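Beta-agarase B (Zobellia galactanivorans, PDB 4ATF) hydrolyses the beta-1,4-galactosidic linkages of agarose at random, with retention of the anomeric configuration, giving mainly the tetramer. Local coordinates at residues Leu130-Asp134 with Asp135-Ile139; Asp148-Glu151 with Ser152-Lys155. The protein carries 1 engineered substitution. One frame throughout, in Å; residues are numbered along the deposited sequence.

In the fold
Both contacts are local turns that close adjacent strands of the GH16 catalytic domain. Contact 1 comes first and closes the hairpin between strands 125-132 and 137-145 at the substrate cleft. The second of these strands runs on past D143, the engineered position of the probable proton donor, and leads to strand 149-150. There contact 2 closes the small separate hairpin of strands 149-150 and 155-156 at the surface. The two neither nest nor cross. The centres of contacts 1 and 2 are about 32 Å apart, on opposite sides of the chain's centre. Contact 1 ties strand 125-132 to strand 137-145, which carries the probable catalytic residues. In contact 2 the side chain of K155 is about 5 Å from a bound galactose.

Contact 1 (Leu130-Asp134 with Asp135-Ile139); sequences LLSAD and DTQEI. With GAL (beta-D-galactopyranose), chain E.
L130-D134 and D135-I139 form the end of an antiparallel beta hairpin in the GH16 jelly-roll sandwich, at the agarose-binding cleft. L130 and I139 are the hydrogen-bonded pair: L130 N donates a hydrogen bond to I139 O at 2.8 Å, and I139 N donates one back to L130 O. S132 N continues the ladder to Q137 O. A type I turn from S132 to D135 reverses the chain, with D135 N bonded to S132 O.

Side chains fix the turn. S132 OG accepts Q137 N at 3.1 Å and donates to D134 OD1 at 2.9 Å. Its chi1 of 65° puts OG between the backbone N and the carbonyl carbon, facing both partners. D134 OD1 has two further donors: T136 OG1, at 2.6 Å on the syn side but 29° out of the carboxylate plane, and T136 N, from above that plane at 3.1 Å. K253 pairs with D134 OD2. With an alanine in place of S132, Q137 N would probably lose its acceptor, and D134 OD1 would be left with its two T136 donors from the turn.

D135, an experimentally established substrate-binding residue, turns its carboxylate to the sugar. D135 OD2 accepts O2 of galactose at 2.5 Å, while H60 bonds to OD1. L131 CD2 lies 3.3 Å from D135 OD1, beside the sugar site.

L131 and E138, the probable nucleophile, are a non-hydrogen-bonded pair on the cleft face. L131 CD1 approaches E138 CB at 3.9 Å, and the two side chains cross at about a right angle. L130 and I139 lie on the other face, against W205 of strand 199-207. Strand 255-262 flanks the hairpin beside strand 125-132, and strand 164-172 flanks it beside strand 137-145.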
# COMPACT_ATOMS: atom_id res chain seq x y z
N LEU A 130 0.42 5.43 -1.28
CA LEU A 130 0.47 6.92 -1.22
C LEU A 130 -0.84 7.41 -1.80
O LEU A 130 -1.31 6.85 -2.84
CB LEU A 130 1.60 7.49 -2.10
CG LEU A 130 2.98 6.87 -1.78
CD1 LEU A 130 4.01 7.49 -2.79
CD2 LEU A 130 3.41 7.11 -0.31
N LEU A 131 -1.44 8.44 -1.20
CA LEU A 131 -2.80 8.89 -1.71
C LEU A 131 -2.85 10.41 -1.57
O LEU A 131 -2.56 10.91 -0.47
CB LEU A 131 -3.94 8.26 -0.88
CG LEU A 131 -5.36 8.63 -1.26
CD1 LEU A 131 -5.60 8.07 -2.67
CD2 LEU A 131 -6.35 8.00 -0.24
N SER A 132 -3.18 11.16 -2.65
CA SER A 132 -3.30 12.60 -2.53
C SER A 132 -4.45 13.01 -1.57
O SER A 132 -5.39 12.24 -1.35
CB SER A 132 -3.49 13.26 -3.94
OG SER A 132 -4.76 12.83 -4.49
N ALA A 133 -4.36 14.24 -1.03
CA ALA A 133 -5.34 14.71 -0.06
C ALA A 133 -6.79 14.65 -0.64
O ALA A 133 -7.78 14.37 0.09
CB ALA A 133 -4.95 16.16 0.42
N ASP A 134 -6.89 14.91 -1.97
CA ASP A 134 -8.22 14.99 -2.59
C ASP A 134 -8.68 13.67 -3.17
O ASP A 134 -9.72 13.64 -3.84
CB ASP A 134 -8.29 16.14 -3.61
CG ASP A 134 -7.44 15.84 -4.89
OD1 ASP A 134 -6.85 14.72 -5.01
OD2 ASP A 134 -7.38 16.76 -5.75
N ASP A 135 -7.94 12.57 -2.88
CA ASP A 135 -8.32 11.17 -3.27
C ASP A 135 -8.31 10.94 -4.81
O ASP A 135 -8.94 10.02 -5.29
CB ASP A 135 -9.70 10.80 -2.71
CG ASP A 135 -9.69 10.63 -1.15
OD1 ASP A 135 -8.61 10.34 -0.61
OD2 ASP A 135 -10.73 10.80 -0.50
N THR A 136 -7.69 11.84 -5.56
CA THR A 136 -7.61 11.64 -6.98
C THR A 136 -6.39 10.90 -7.54
O THR A 136 -6.46 10.49 -8.72
CB THR A 136 -7.73 12.96 -7.75
OG1 THR A 136 -6.62 13.83 -7.40
CG2 THR A 136 -9.13 13.60 -7.51
N GLN A 137 -5.28 10.80 -6.78
CA GLN A 137 -4.08 10.24 -7.30
C GLN A 137 -3.47 9.31 -6.20
O GLN A 137 -3.46 9.65 -5.01
CB GLN A 137 -3.08 11.36 -7.70
CG GLN A 137 -3.63 12.30 -8.78
CD GLN A 137 -2.70 13.48 -9.08
OE1 GLN A 137 -3.04 14.38 -9.90
NE2 GLN A 137 -1.53 13.46 -8.50
N GLU A 138 -3.01 8.13 -6.61
CA GLU A 138 -2.61 7.04 -5.70
C GLU A 138 -1.44 6.27 -6.30
O GLU A 138 -1.40 6.08 -7.53
CB GLU A 138 -3.81 6.05 -5.50
CG GLU A 138 -3.51 4.93 -4.44
CD GLU A 138 -2.78 3.66 -5.04
OE1 GLU A 138 -2.75 3.50 -6.28
OE2 GLU A 138 -2.23 2.78 -4.27
N ILE A 139 -0.49 5.83 -5.47
CA ILE A 139 0.65 5.01 -5.91
C ILE A 139 0.75 3.86 -4.91
O ILE A 139 0.83 4.11 -3.69
CB ILE A 139 1.99 5.79 -5.93
CG1 ILE A 139 1.95 6.90 -7.01
CG2 ILE A 139 3.19 4.76 -6.22
CD1 ILE A 139 3.00 8.04 -6.76
C1 GAL E . -12.53 6.66 -0.57
C2 GAL E . -12.73 8.13 -0.15
C3 GAL E . -14.03 8.29 0.67
C4 GAL E . -15.23 7.64 -0.06
C5 GAL E . -14.89 6.20 -0.49
C6 GAL E . -16.14 5.69 -1.18
O2 GAL E . -11.60 8.68 0.55
O3 GAL E . -14.29 9.67 0.77
O4 GAL E . -15.41 8.33 -1.29
O5 GAL E . -13.69 6.19 -1.32
O6 GAL E . -15.79 4.37 -1.36
O HOH W 1 -10.33 13.14 2.07

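Contact 2 (Asp148-Glu151 with Ser152-Lys155); sequences DYSE and SAGK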
# COMPACT_ATOMS: atom_id res chain seq x y z
N ASP A 148 -1.40 -18.78 2.09
CA ASP A 148 -1.13 -20.06 1.37
C ASP A 148 -2.45 -20.73 0.90
O ASP A 148 -2.47 -21.40 -0.15
CB ASP A 148 -0.44 -21.04 2.32
CG ASP A 148 1.00 -20.55 2.70
OD1 ASP A 148 1.67 -19.86 1.85
OD2 ASP A 148 1.47 -20.88 3.83
N TYR A 149 -3.51 -20.56 1.70
CA TYR A 149 -4.75 -21.31 1.47
C TYR A 149 -5.93 -20.44 1.84
O TYR A 149 -5.82 -19.68 2.80
CB TYR A 149 -4.76 -22.55 2.38
CG TYR A 149 -5.97 -23.44 2.11
CD1 TYR A 149 -6.00 -24.33 1.03
CD2 TYR A 149 -7.11 -23.36 2.94
CE1 TYR A 149 -7.16 -25.13 0.79
CE2 TYR A 149 -8.24 -24.14 2.69
CZ TYR A 149 -8.28 -25.01 1.63
OH TYR A 149 -9.48 -25.77 1.44
N SER A 150 -7.07 -20.58 1.13
CA SER A 150 -8.33 -19.86 1.50
C SER A 150 -9.51 -20.83 1.90
O SER A 150 -10.02 -21.58 1.08
CB SER A 150 -8.79 -18.95 0.35
OG SER A 150 -10.15 -18.45 0.57
N GLU A 151 -9.92 -20.85 3.17
CA GLU A 151 -11.05 -21.67 3.58
C GLU A 151 -12.34 -21.13 2.95
O GLU A 151 -13.22 -21.93 2.67
CB GLU A 151 -11.25 -21.67 5.11
CG GLU A 151 -10.21 -22.39 5.90
CD GLU A 151 -10.61 -22.63 7.34
OE1 GLU A 151 -11.67 -22.13 7.81
OE2 GLU A 151 -9.87 -23.37 7.98
N SER A 152 -12.49 -19.79 2.81
CA SER A 152 -13.73 -19.24 2.25
C SER A 152 -13.95 -19.84 0.82
O SER A 152 -15.05 -20.29 0.47
CB SER A 152 -13.71 -17.68 2.25
OG SER A 152 -12.69 -17.15 1.39
N ALA A 153 -12.88 -19.87 -0.01
CA ALA A 153 -13.01 -20.43 -1.37
C ALA A 153 -12.80 -21.94 -1.43
O ALA A 153 -13.16 -22.56 -2.44
CB ALA A 153 -12.04 -19.72 -2.33
N GLY A 154 -12.25 -22.54 -0.35
CA GLY A 154 -11.95 -23.98 -0.36
C GLY A 154 -10.83 -24.26 -1.38
O GLY A 154 -10.90 -25.24 -2.13
N LYS A 155 -9.80 -23.39 -1.42
CA LYS A 155 -8.71 -23.59 -2.42
C LYS A 155 -7.31 -23.15 -2.00
O LYS A 155 -7.14 -22.20 -1.23
CB LYS A 155 -9.08 -23.07 -3.86
CG LYS A 155 -9.59 -21.67 -4.00
CD LYS A 155 -9.56 -21.08 -5.45
CE LYS A 155 -10.70 -21.53 -6.33
NZ LYS A 155 -10.76 -20.79 -7.60
O HOH W 2 -10.46 -17.68 3.32
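S150 and K155 pair across a tight hairpin turn as an antiparallel hydrogen-bonded pair. The bond from S150 N to K155 O, 2.9 Å long, is almost straight (N-H...O 176°). In return S150 O accepts K155 N at 3.1 Å. G154 N also turns to S150 O, but that bond is weak. G154 and K155 thus both face S150, which makes a G1 beta bulge. G154 takes the positive phi of the bulge, 67°.

The side chain of S150 works inside the turn. S150 OG stands anti to the backbone N (chi1 168°) and accepts A153 N at 3.1 Å. S150 OG also donates to a water, 2.9 Å from its oxygen, and that water accepts S152 N as well. K155 O sits over one face of the Y149 ring, 3.3 Å above its plane and offset toward the rim.

A second shell holds the outer turn. E151 N bonds to E285. The carboxylate of E151 reaches T282 with OE1 and N284 with OE2. S152 OG is held by T278 O and T280 N, and Q275 bonds to S152 O.

Most of these bonds are between neutral groups. The shape of the turn therefore probably rests on matched backbone and hydroxyl partners more than on charge pairing, and the E151 carboxylate is met by a hydroxyl and an amide.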